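PDB 4D79: TRNA threonylcarbamoyladenosine dehydratase from Escherichia coli, which catalyses the ATP-dependent dehydration of threonylcarbamoyladenosine at position 37 of tRNAs to its cyclic form and can accept sulfur from the cysteine desulfurase CsdA in vitro. Local coordinates for residues I33-I38 / E47-T52; I57-M62 / E87-R92; D63-T68 / I74-D79; Y122-D127 / V253-K258. All coordinates share one frame; numbering follows the deposited sequence. Where two conformers were deposited one is given.

Contacts 1, 2 and 4 dress one Rossmann-type sheet with three helices: helix 42-51 covers strand 32-36, helix 85-96 covers strand 56-60, and helix 242-266 covers strand 124-127. Contacts 1 and 4 lie deepest, on neighbouring strands, and rest on aliphatic carbon, with a tyrosine ring added in contact 4. Contact 2 is farther out; its strand packs through leucine and is followed by an aspartate that binds the ATP ribose. Contact 3, its centre about 19 Å from that of the chain, lies in the loop that contact 2 closes and joins two irregular segments by the second subunit, although its touching residues are buried too. Contacts 3 and 4 stay apart, their nearest atoms about 12 Å from each other.

Contact 1 of 4, residues I33-I38 / E47-T52; sequences ICVVGI and EALART. With ATP (adenosine-5'-triphosphate), chain K.
While Leu49 meets Ile33 and Val35 through aliphatic carbon alone, the flat groups lie at the margins of the contact. The guanidinium of Arg51 receives Glu47 OE2 at its edge, 12° out of its plane, with Arg51 NE 2.8 Å from Glu47 OE2; the carboxylate is approached from above its own plane. A weak second bond comes from Arg51 NH2, and Arg92 of helix 85-96 also forms a salt bridge to this oxygen. Arg51 NH1 turns to carbonyl oxygens of Thr70 and Ala76 of the second subunit, which suits a long, many-armed residue at a dimer border. At the other end, the adenine of ATP brings C2 to 3.5 Å from Val36 CG1. Gly37, at positive phi, has no side chain to obstruct ribose O4'; it is probably the first glycine of a Rossmann-type GxGxxG turn.

Between these margins Leu49 carries the packing. Leu49 CD1 sits 3.5 Å from Val35 CG2, tip to tip and tighter than usual, and 3.7 Å from Ile33 CG2. Leu49 CD2 extends the seam to Ile33 CD1 at 3.9 Å. Ile33 offers both branches because CG2 is anti to the backbone N and CG1 lies beside that nitrogen (chi1 -66°). This is the first strand-helix pair of a beta-alpha-beta unit. Branched carbon holds strand to helix without directional bonds; the polar bonds are those of Glu47 and Arg51, toward the subunit border.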
# COMPACT_ATOMS: atom_id res chain seq x y z
N ILE B 33 -17.30 6.58 -6.34
CA ILE B 33 -16.90 6.30 -4.97
C ILE B 33 -16.36 7.57 -4.33
O ILE B 33 -15.65 8.36 -4.96
CB ILE B 33 -15.90 5.13 -4.90
CG1 ILE B 33 -16.64 3.87 -5.35
CG2 ILE B 33 -15.31 4.98 -3.48
CD1 ILE B 33 -15.84 2.61 -5.34
N CYS B 34 -16.78 7.80 -3.09
CA CYS B 34 -16.41 8.97 -2.31
C CYS B 34 -15.39 8.55 -1.27
O CYS B 34 -15.62 7.59 -0.53
CB CYS B 34 -17.66 9.56 -1.65
SG CYS B 34 -17.36 11.06 -0.73
N VAL B 35 -14.26 9.25 -1.23
CA VAL B 35 -13.26 9.07 -0.17
C VAL B 35 -13.31 10.31 0.71
O VAL B 35 -13.14 11.44 0.23
CB VAL B 35 -11.85 8.84 -0.73
CG1 VAL B 35 -10.90 8.56 0.39
CG2 VAL B 35 -11.89 7.70 -1.72
N VAL B 36 -13.60 10.10 1.98
CA VAL B 36 -13.70 11.20 2.93
C VAL B 36 -12.45 11.15 3.80
O VAL B 36 -12.25 10.21 4.57
CB VAL B 36 -14.97 11.15 3.80
CG1 VAL B 36 -15.08 12.42 4.61
CG2 VAL B 36 -16.22 10.96 2.98
N GLY B 37 -11.64 12.19 3.69
CA GLY B 37 -10.36 12.21 4.38
C GLY B 37 -9.24 11.69 3.49
O GLY B 37 -9.16 10.50 3.24
N ILE B 38 -8.38 12.59 3.02
CA ILE B 38 -7.33 12.25 2.06
C ILE B 38 -5.98 12.27 2.80
O ILE B 38 -5.01 12.91 2.36
CB ILE B 38 -7.39 13.22 0.86
CG1 ILE B 38 -8.82 13.30 0.31
CG2 ILE B 38 -6.46 12.78 -0.26
CD1 ILE B 38 -9.42 11.96 -0.04
N GLU B 47 -5.75 6.58 -4.51
CA GLU B 47 -4.82 6.03 -5.48
C GLU B 47 -5.29 4.68 -5.99
O GLU B 47 -5.34 4.42 -7.19
CB GLU B 47 -3.42 5.91 -4.85
CG GLU B 47 -2.35 5.32 -5.75
CD GLU B 47 -1.66 6.35 -6.62
OE1 GLU B 47 -2.05 7.54 -6.53
OE2 GLU B 47 -0.71 5.98 -7.36
N ALA B 48 -5.65 3.79 -5.07
CA ALA B 48 -6.05 2.45 -5.46
C ALA B 48 -7.34 2.46 -6.31
O ALA B 48 -7.47 1.66 -7.25
CB ALA B 48 -6.24 1.61 -4.21
N LEU B 49 -8.29 3.32 -5.97
CA LEU B 49 -9.52 3.42 -6.77
C LEU B 49 -9.20 3.86 -8.20
O LEU B 49 -9.72 3.29 -9.17
CB LEU B 49 -10.47 4.41 -6.14
CG LEU B 49 -11.07 4.03 -4.81
CD1 LEU B 49 -11.73 5.27 -4.21
CD2 LEU B 49 -12.02 2.89 -4.93
N ALA B 50 -8.37 4.88 -8.35
CA ALA B 50 -7.99 5.35 -9.66
C ALA B 50 -7.30 4.24 -10.47
O ALA B 50 -7.58 4.07 -11.67
CB ALA B 50 -7.09 6.57 -9.51
N ARG B 51 -6.41 3.48 -9.82
CA ARG B 51 -5.63 2.46 -10.50
C ARG B 51 -6.41 1.17 -10.72
O ARG B 51 -5.89 0.26 -11.36
CB ARG B 51 -4.34 2.17 -9.73
CG ARG B 51 -3.36 3.35 -9.75
CD ARG B 51 -1.93 2.93 -9.43
NE ARG B 51 -1.08 4.11 -9.45
CZ ARG B 51 -0.60 4.69 -10.54
NH1 ARG B 51 -0.84 4.19 -11.73
NH2 ARG B 51 0.12 5.78 -10.43
N THR B 52 -7.63 1.08 -10.22
CA THR B 52 -8.48 -0.07 -10.50
C THR B 52 -9.66 0.31 -11.40
O THR B 52 -10.65 -0.42 -11.46
CB THR B 52 -8.93 -0.71 -9.19
OG1 THR B 52 -7.83 -0.78 -8.26
CG2 THR B 52 -9.43 -2.10 -9.39
PG ATP K . -1.99 15.96 11.01
O1G ATP K . -0.66 15.94 11.73
O2G ATP K . -2.09 17.01 9.93
O3G ATP K . -3.18 15.85 11.93
PB ATP K . -3.23 14.04 9.33
O1B ATP K . -4.51 14.25 10.11
O2B ATP K . -3.09 14.48 7.89
O3B ATP K . -1.98 14.58 10.20
PA ATP K . -3.93 11.33 9.07
O1A ATP K . -4.61 11.04 10.40
O2A ATP K . -3.14 10.23 8.40
O3A ATP K . -2.86 12.48 9.36
O5' ATP K . -4.98 11.97 8.00
C5' ATP K . -6.38 12.20 8.27
C4' ATP K . -7.14 12.99 7.20
O4' ATP K . -8.59 12.99 7.41
C3' ATP K . -6.72 14.46 7.16
O3' ATP K . -6.28 14.85 5.85
C2' ATP K . -7.98 15.21 7.54
O2' ATP K . -8.05 16.49 6.93
C1' ATP K . -9.11 14.30 7.08
N9 ATP K . -10.41 14.71 7.69
C8 ATP K . -10.57 14.91 9.03
N7 ATP K . -11.83 15.30 9.35
C5 ATP K . -12.51 15.37 8.20
C6 ATP K . -13.90 15.70 7.86
N6 ATP K . -14.74 16.06 8.84
N1 ATP K . -14.29 15.68 6.58
C2 ATP K . -13.42 15.36 5.60
N3 ATP K . -12.13 15.03 5.83
C4 ATP K . -11.60 15.01 7.10

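Contact 2 of 4, residues I57-M62 / E87-R92; sequences ITLIDM and EVMAER. With ATP (adenosine-5'-triphosphate), chain K.
Leu59 CD1 meets helix 85-96 at Met89 and Ala90, which carry the packing. With CG beside the backbone N (chi1 -53°) and the chain extended beyond it, leucine is long enough to span from strand to helix. Leu59 CD1 lies 3.8 Å from Met89 CB, the two side chains crossing at about a right angle, and 3.7 Å from Ala90 N. The small alanine lets the methyl come up to the helix backbone, Ala90 CB being 4.3 Å from Leu59 CD1; Met89 then bends away at its second and third torsions toward Glu47 and Ile74.

Next along the strand, Ile60 belongs to the ATP pocket, its carbonyl O 3.4 Å from adenine N3. Asp61 follows just past the strand end, CG anti to the backbone N (chi1 -154°), which presents the carboxylate to the ribose. ATP O2' donates to Asp61 OD1 at 2.6 Å and ATP O3' to Asp61 OD2 at 2.7 Å. Each oxygen also takes a backbone amide, OD1 from Asp63 and OD2 from Ile38, which together with the ribose bonds fix the rotation of the carboxylate. With an alanine here, both ribose hydroxyls and both amides would probably be left without their acceptors.

An acidic residue after the second strand of a Rossmann-type fold commonly reads the ribose diol. Apolar carbon anchors the strand to its helix, and the two-oxygen carboxylate after it matches the paired hydroxyls.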
# COMPACT_ATOMS: atom_id res chain seq x y z
N ILE B 57 -14.66 9.60 -8.95
CA ILE B 57 -14.17 9.62 -7.59
C ILE B 57 -14.44 11.01 -7.04
O ILE B 57 -14.10 12.01 -7.68
CB ILE B 57 -12.65 9.28 -7.53
CG1 ILE B 57 -12.42 7.86 -8.03
CG2 ILE B 57 -12.12 9.44 -6.11
CD1 ILE B 57 -10.93 7.53 -8.30
N THR B 58 -15.01 11.07 -5.84
CA THR B 58 -15.11 12.31 -5.08
C THR B 58 -14.15 12.27 -3.89
O THR B 58 -14.04 11.25 -3.19
CB THR B 58 -16.55 12.56 -4.61
OG1 THR B 58 -17.40 12.73 -5.76
CG2 THR B 58 -16.63 13.80 -3.69
N LEU B 59 -13.43 13.37 -3.67
CA LEU B 59 -12.48 13.51 -2.59
C LEU B 59 -12.95 14.64 -1.68
O LEU B 59 -13.12 15.77 -2.14
CB LEU B 59 -11.08 13.84 -3.12
CG LEU B 59 -10.51 12.92 -4.18
CD1 LEU B 59 -9.12 13.36 -4.64
CD2 LEU B 59 -10.49 11.49 -3.68
N ILE B 60 -13.13 14.34 -0.40
CA ILE B 60 -13.60 15.34 0.56
C ILE B 60 -12.54 15.54 1.64
O ILE B 60 -12.29 14.64 2.45
CB ILE B 60 -14.95 14.97 1.19
CG1 ILE B 60 -15.94 14.60 0.10
CG2 ILE B 60 -15.46 16.17 2.04
CD1 ILE B 60 -17.39 14.45 0.57
N ASP B 61 -11.96 16.74 1.68
CA ASP B 61 -10.97 17.15 2.67
C ASP B 61 -10.77 18.65 2.49
O ASP B 61 -10.80 19.14 1.37
CB ASP B 61 -9.65 16.40 2.47
CG ASP B 61 -8.81 16.28 3.74
OD1 ASP B 61 -8.77 17.23 4.55
OD2 ASP B 61 -8.18 15.22 3.91
N MET B 62 -10.51 19.38 3.59
CA MET B 62 -10.09 20.77 3.40
C MET B 62 -8.70 21.04 3.96
O MET B 62 -8.28 22.20 4.03
CB MET B 62 -11.12 21.77 3.97
CG MET B 62 -11.31 21.83 5.44
SD MET B 62 -12.63 22.99 5.90
CE MET B 62 -12.30 24.38 4.82
N GLU B 87 -7.07 18.68 -3.78
CA GLU B 87 -6.76 19.15 -5.12
C GLU B 87 -5.49 18.50 -5.66
O GLU B 87 -5.41 18.19 -6.85
CB GLU B 87 -6.61 20.67 -5.11
CG GLU B 87 -6.63 21.28 -6.47
CD GLU B 87 -7.93 21.00 -7.18
OE1 GLU B 87 -8.99 21.20 -6.55
OE2 GLU B 87 -7.91 20.54 -8.35
N VAL B 88 -4.45 18.35 -4.83
CA VAL B 88 -3.23 17.66 -5.24
C VAL B 88 -3.53 16.23 -5.66
O VAL B 88 -3.05 15.74 -6.70
CB VAL B 88 -2.20 17.70 -4.09
CG1 VAL B 88 -0.99 16.78 -4.39
CG2 VAL B 88 -1.72 19.10 -3.85
N MET B 89 -4.32 15.53 -4.85
CA MET B 89 -4.68 14.16 -5.15
C MET B 89 -5.56 14.07 -6.39
O MET B 89 -5.43 13.14 -7.19
CB MET B 89 -5.37 13.54 -3.94
CG MET B 89 -5.41 12.05 -3.96
SD MET B 89 -3.76 11.31 -3.89
CE MET B 89 -3.98 9.89 -4.93
N ALA B 90 -6.45 15.05 -6.61
CA ALA B 90 -7.27 15.03 -7.81
C ALA B 90 -6.42 15.17 -9.07
O ALA B 90 -6.67 14.50 -10.08
CB ALA B 90 -8.31 16.14 -7.78
N GLU B 91 -5.42 16.06 -9.05
CA GLU B 91 -4.55 16.22 -10.20
C GLU B 91 -3.77 14.95 -10.48
O GLU B 91 -3.51 14.60 -11.64
CB GLU B 91 -3.59 17.39 -10.00
CG GLU B 91 -2.80 17.68 -11.26
CD GLU B 91 -3.70 17.99 -12.45
OE1 GLU B 91 -4.82 18.53 -12.23
OE2 GLU B 91 -3.32 17.65 -13.59
N ARG B 92 -3.34 14.26 -9.42
CA ARG B 92 -2.68 12.99 -9.60
C ARG B 92 -3.60 11.96 -10.25
O ARG B 92 -3.18 11.22 -11.14
CB ARG B 92 -2.17 12.48 -8.26
CG ARG B 92 -1.36 11.24 -8.39
CD ARG B 92 -0.73 10.84 -7.05
NE ARG B 92 -0.28 9.47 -7.15
CZ ARG B 92 0.88 9.11 -7.71
NH1 ARG B 92 1.72 10.04 -8.17
NH2 ARG B 92 1.17 7.82 -7.82
PG ATP K . -1.99 15.96 11.01
O1G ATP K . -0.66 15.94 11.73
O2G ATP K . -2.09 17.01 9.93
O3G ATP K . -3.18 15.85 11.93
PB ATP K . -3.23 14.04 9.33
O1B ATP K . -4.51 14.25 10.11
O2B ATP K . -3.09 14.48 7.89
O3B ATP K . -1.98 14.58 10.20
PA ATP K . -3.93 11.33 9.07
O1A ATP K . -4.61 11.04 10.40
O2A ATP K . -3.14 10.23 8.40
O3A ATP K . -2.86 12.48 9.36
O5' ATP K . -4.98 11.97 8.00
C5' ATP K . -6.38 12.20 8.27
C4' ATP K . -7.14 12.99 7.20
O4' ATP K . -8.59 12.99 7.41
C3' ATP K . -6.72 14.46 7.16
O3' ATP K . -6.28 14.85 5.85
C2' ATP K . -7.98 15.21 7.54
O2' ATP K . -8.05 16.49 6.93
C1' ATP K . -9.11 14.30 7.08
N9 ATP K . -10.41 14.71 7.69
C8 ATP K . -10.57 14.91 9.03
N7 ATP K . -11.83 15.30 9.35
C5 ATP K . -12.51 15.37 8.20
C6 ATP K . -13.90 15.70 7.86
N6 ATP K . -14.74 16.06 8.84
N1 ATP K . -14.29 15.68 6.58
C2 ATP K . -13.42 15.36 5.60
N3 ATP K . -12.13 15.03 5.83
C4 ATP K . -11.60 15.01 7.10

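Contact 3 of 4, residues D63-T68 / I74-D79; sequences DDVCVT and IHALRD
Val65 sets its two methyl groups against His75 and Ala76, and these make the first shell. Val65 CG2 approaches the imidazole obliquely, 3.6 Å from His75 ND1 and 4.1 Å from His75 CE1, while the two side chains slide past each other in opposite directions. The other methyl, Val65 CG1, lies 3.9 Å from Ala76 CA; an alanine suits this place because the valine comes right up to the backbone. His75 CG is tucked between its own backbone N and carbonyl carbon (chi1 50°), which brings the ring alongside Val65.

In the next shell, His75 NE2 bonds to the carbonyl O of Ile38, beside the nucleotide, and His75 O takes Asn80 ND2. Val65 is tied through its backbone to Gly82 and Leu83, just before helix 85-96. Farther out, the carbonyl of Ile74 receives Arg92 of the second subunit, so this loop reaches both the ATP pocket and the dimer border.

Were an alanine to replace Val65, both methyls would be lost, and a gap would probably open beside His75 and Ala76, leaving the ring to rely more on its bond to Ile38. The bond to a carbonyl makes it probable that NE2 carries a proton. His75 ND1, by contrast, is buried without a partner: the valine shields it with carbon, and the imidazole is held by packing on one nitrogen and a hydrogen bond on the other.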
# COMPACT_ATOMS: atom_id res chain seq x y z
N ASP B 63 -7.94 20.00 4.30
CA ASP B 63 -6.63 20.24 4.87
C ASP B 63 -5.58 20.41 3.77
O ASP B 63 -5.80 20.05 2.61
CB ASP B 63 -6.23 19.10 5.82
CG ASP B 63 -5.11 19.49 6.77
OD1 ASP B 63 -4.82 20.70 6.91
OD2 ASP B 63 -4.52 18.58 7.39
N ASP B 64 -4.46 21.00 4.16
CA ASP B 64 -3.32 21.25 3.29
C ASP B 64 -2.22 20.22 3.52
O ASP B 64 -2.10 19.66 4.61
CB ASP B 64 -2.76 22.65 3.55
CG ASP B 64 -3.75 23.76 3.23
OD1 ASP B 64 -4.65 23.56 2.39
OD2 ASP B 64 -3.61 24.85 3.82
N VAL B 65 -1.39 20.02 2.49
CA VAL B 65 -0.23 19.13 2.59
C VAL B 65 0.80 19.75 3.53
O VAL B 65 1.20 20.90 3.35
CB VAL B 65 0.37 18.86 1.19
CG1 VAL B 65 1.61 17.99 1.29
CG2 VAL B 65 -0.65 18.17 0.27
N CYS B 66 1.23 18.97 4.53
CA CYS B 66 2.22 19.40 5.51
C CYS B 66 3.46 18.51 5.42
O CYS B 66 3.35 17.31 5.17
CB CYS B 66 1.67 19.34 6.94
SG CYS B 66 0.26 20.42 7.29
N VAL B 67 4.63 19.10 5.66
CA VAL B 67 5.88 18.35 5.53
C VAL B 67 5.85 17.13 6.44
O VAL B 67 6.39 16.07 6.09
CB VAL B 67 7.10 19.24 5.82
CG1 VAL B 67 7.10 19.74 7.24
CG2 VAL B 67 8.38 18.45 5.54
N THR B 68 5.15 17.23 7.57
CA THR B 68 5.06 16.12 8.51
C THR B 68 4.17 14.99 7.99
O THR B 68 4.18 13.92 8.61
CB THR B 68 4.54 16.56 9.89
OG1 THR B 68 3.23 17.10 9.76
CG2 THR B 68 5.47 17.62 10.57
N ILE B 74 0.52 9.79 0.19
CA ILE B 74 1.12 9.66 -1.13
C ILE B 74 1.34 11.00 -1.81
O ILE B 74 2.20 11.11 -2.70
CB ILE B 74 0.23 8.73 -1.98
CG1 ILE B 74 0.98 8.28 -3.25
CG2 ILE B 74 -1.06 9.40 -2.30
CD1 ILE B 74 0.28 7.25 -4.05
N HIS B 75 0.59 12.02 -1.44
CA HIS B 75 0.70 13.36 -2.03
C HIS B 75 1.72 14.24 -1.34
O HIS B 75 1.92 15.38 -1.78
CB HIS B 75 -0.66 14.06 -2.00
CG HIS B 75 -1.30 14.02 -0.65
ND1 HIS B 75 -0.73 14.59 0.47
CD2 HIS B 75 -2.44 13.43 -0.24
CE1 HIS B 75 -1.50 14.35 1.52
NE2 HIS B 75 -2.54 13.65 1.11
N ALA B 76 2.37 13.76 -0.28
CA ALA B 76 3.27 14.58 0.52
C ALA B 76 4.64 14.55 -0.16
O ALA B 76 5.42 13.60 -0.03
CB ALA B 76 3.31 14.08 1.96
N LEU B 77 4.87 15.57 -0.97
CA LEU B 77 6.10 15.76 -1.72
C LEU B 77 6.54 17.19 -1.49
O LEU B 77 5.72 18.07 -1.24
CB LEU B 77 5.91 15.56 -3.25
CG LEU B 77 5.33 14.23 -3.75
CD1 LEU B 77 5.09 14.26 -5.27
CD2 LEU B 77 6.26 13.10 -3.37
N ARG B 78 7.84 17.42 -1.65
CA ARG B 78 8.42 18.74 -1.39
C ARG B 78 7.63 19.85 -2.06
O ARG B 78 7.32 20.88 -1.45
CB ARG B 78 9.88 18.75 -1.88
CG ARG B 78 10.63 20.02 -1.68
CD ARG B 78 11.93 19.99 -2.45
NE ARG B 78 12.65 21.25 -2.30
CZ ARG B 78 13.91 21.44 -2.69
NH1 ARG B 78 14.57 20.44 -3.28
NH2 ARG B 78 14.49 22.61 -2.51
N ASP B 79 7.31 19.67 -3.34
CA ASP B 79 6.65 20.70 -4.12
C ASP B 79 5.14 20.80 -3.86
O ASP B 79 4.52 21.74 -4.37
CB ASP B 79 6.88 20.48 -5.62
CG ASP B 79 8.32 20.72 -6.02
OD1 ASP B 79 9.10 21.28 -5.22
OD2 ASP B 79 8.65 20.41 -7.18

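Contact 4 of 4, residues Y122-D127 / V253-K258; sequences YSYVID and VSHALK
Tyr124 spreads its ring against Ala256, where strand 124-127 of the Rossmann-type sheet is covered by helix 242-266. The short axes run nearly antiparallel, at 163°, and approach to 9.7 Å. From CB, which points toward the helix, the tyrosine departs from a staggered rotamer (chi1 -127°), and this turn lays the ring broadside to the helix. Ala256 CB then stands over the ring face in a CH-pi contact, 3.6 Å from the centroid of the Tyr124 ring and only 11° off its normal. CG lies under that methyl too, with CD1 and CE1 nearest to it. On the other flank, CD2 and CE2 face the carbonyl O of Ala256, Tyr124 CE2 coming to 3.6 Å from Ala256 O, and Tyr124 CZ at the far end lies 3.7 Å from Ala256 CA. Alanine suits the place: its single methyl lets the ring settle close to the helix backbone. The tip, OH, passes beside the His255 ring and makes a weak hydrogen bond to a glycerol, probably from the crystallisation liquor; His255 itself is oriented by NE2 bonding to Asp202.

Two residues on, Ile126 faces the same helix and completes the seam with Val253. Part of this helix is predicted to cross the membrane, yet in the crystal its apolar residues pack on the sheet, and Val253 and Leu257 also touch Met243 of the second subunit. Ile126 and Val253 meet obliquely through single methyls: Ile126 CD1, at the end of an extended branch, rests 3.7 Å from Val253 CG2.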
# COMPACT_ATOMS: atom_id res chain seq x y z
N TYR B 122 -23.62 7.79 -4.09
CA TYR B 122 -22.36 7.08 -4.31
C TYR B 122 -22.57 5.58 -4.37
O TYR B 122 -23.39 5.03 -3.63
CB TYR B 122 -21.38 7.41 -3.19
CG TYR B 122 -21.02 8.86 -3.18
CD1 TYR B 122 -20.31 9.43 -4.24
CD2 TYR B 122 -21.35 9.67 -2.11
CE1 TYR B 122 -19.99 10.75 -4.24
CE2 TYR B 122 -21.02 11.01 -2.10
CZ TYR B 122 -20.35 11.54 -3.16
OH TYR B 122 -20.02 12.87 -3.14
N SER B 123 -21.79 4.91 -5.23
CA SER B 123 -21.69 3.45 -5.18
C SER B 123 -21.11 2.95 -3.87
O SER B 123 -21.43 1.85 -3.43
CB SER B 123 -20.82 2.93 -6.32
OG SER B 123 -21.13 3.55 -7.55
N TYR B 124 -20.20 3.71 -3.26
CA TYR B 124 -19.55 3.33 -2.03
C TYR B 124 -18.95 4.58 -1.40
O TYR B 124 -18.50 5.48 -2.11
CB TYR B 124 -18.42 2.28 -2.25
CG TYR B 124 -18.59 1.05 -1.37
CD1 TYR B 124 -18.14 1.04 -0.04
CD2 TYR B 124 -19.19 -0.08 -1.87
CE1 TYR B 124 -18.33 -0.09 0.75
CE2 TYR B 124 -19.39 -1.18 -1.09
CZ TYR B 124 -18.93 -1.19 0.21
OH TYR B 124 -19.18 -2.31 0.95
N VAL B 125 -18.88 4.59 -0.08
CA VAL B 125 -18.18 5.63 0.67
C VAL B 125 -17.04 4.97 1.46
O VAL B 125 -17.25 3.99 2.17
CB VAL B 125 -19.14 6.39 1.61
CG1 VAL B 125 -18.37 7.45 2.42
CG2 VAL B 125 -20.26 7.07 0.78
N ILE B 126 -15.85 5.53 1.33
CA ILE B 126 -14.68 5.09 2.09
C ILE B 126 -14.38 6.18 3.13
O ILE B 126 -14.06 7.33 2.80
CB ILE B 126 -13.48 4.81 1.19
CG1 ILE B 126 -13.81 3.68 0.21
CG2 ILE B 126 -12.24 4.46 2.04
CD1 ILE B 126 -12.74 3.36 -0.74
N ASP B 127 -14.58 5.83 4.37
CA ASP B 127 -14.44 6.77 5.47
C ASP B 127 -13.03 6.66 6.03
O ASP B 127 -12.69 5.66 6.68
CB ASP B 127 -15.47 6.53 6.54
CG ASP B 127 -15.06 7.13 7.85
OD1 ASP B 127 -14.47 8.22 7.80
OD2 ASP B 127 -15.35 6.56 8.92
N VAL B 253 -10.46 -0.53 0.05
CA VAL B 253 -10.87 -0.55 -1.36
C VAL B 253 -11.21 -1.96 -1.82
O VAL B 253 -12.27 -2.20 -2.40
CB VAL B 253 -9.79 0.11 -2.24
CG1 VAL B 253 -10.01 -0.08 -3.69
CG2 VAL B 253 -9.75 1.60 -1.92
N SER B 254 -10.35 -2.92 -1.50
CA SER B 254 -10.59 -4.30 -1.90
C SER B 254 -11.89 -4.82 -1.32
O SER B 254 -12.63 -5.55 -1.99
CB SER B 254 -9.45 -5.21 -1.47
OG SER B 254 -8.29 -5.04 -2.29
N HIS B 255 -12.18 -4.47 -0.06
CA HIS B 255 -13.44 -4.86 0.56
C HIS B 255 -14.62 -4.25 -0.19
O HIS B 255 -15.60 -4.94 -0.51
CB HIS B 255 -13.44 -4.44 2.02
CG HIS B 255 -14.68 -4.83 2.76
ND1 HIS B 255 -14.89 -6.09 3.27
CD2 HIS B 255 -15.80 -4.12 3.05
CE1 HIS B 255 -16.05 -6.14 3.89
NE2 HIS B 255 -16.64 -4.96 3.75
N ALA B 256 -14.55 -2.95 -0.49
CA ALA B 256 -15.64 -2.27 -1.19
C ALA B 256 -15.86 -2.88 -2.57
O ALA B 256 -17.01 -3.15 -2.97
CB ALA B 256 -15.32 -0.77 -1.31
N LEU B 257 -14.78 -3.12 -3.31
CA LEU B 257 -14.92 -3.69 -4.66
C LEU B 257 -15.51 -5.09 -4.61
O LEU B 257 -16.35 -5.44 -5.45
CB LEU B 257 -13.60 -3.72 -5.39
CG LEU B 257 -12.94 -2.38 -5.68
CD1 LEU B 257 -11.70 -2.54 -6.52
CD2 LEU B 257 -13.88 -1.43 -6.37
N LYS B 258 -15.12 -5.88 -3.62
CA LYS B 258 -15.71 -7.20 -3.46
C LYS B 258 -17.21 -7.12 -3.17
O LYS B 258 -18.01 -7.91 -3.71
CB LYS B 258 -15.00 -7.95 -2.37
CG LYS B 258 -15.63 -9.25 -2.00
CD LYS B 258 -14.81 -9.91 -0.91
CE LYS B 258 -14.96 -9.16 0.40
NZ LYS B 258 -14.44 -9.94 1.55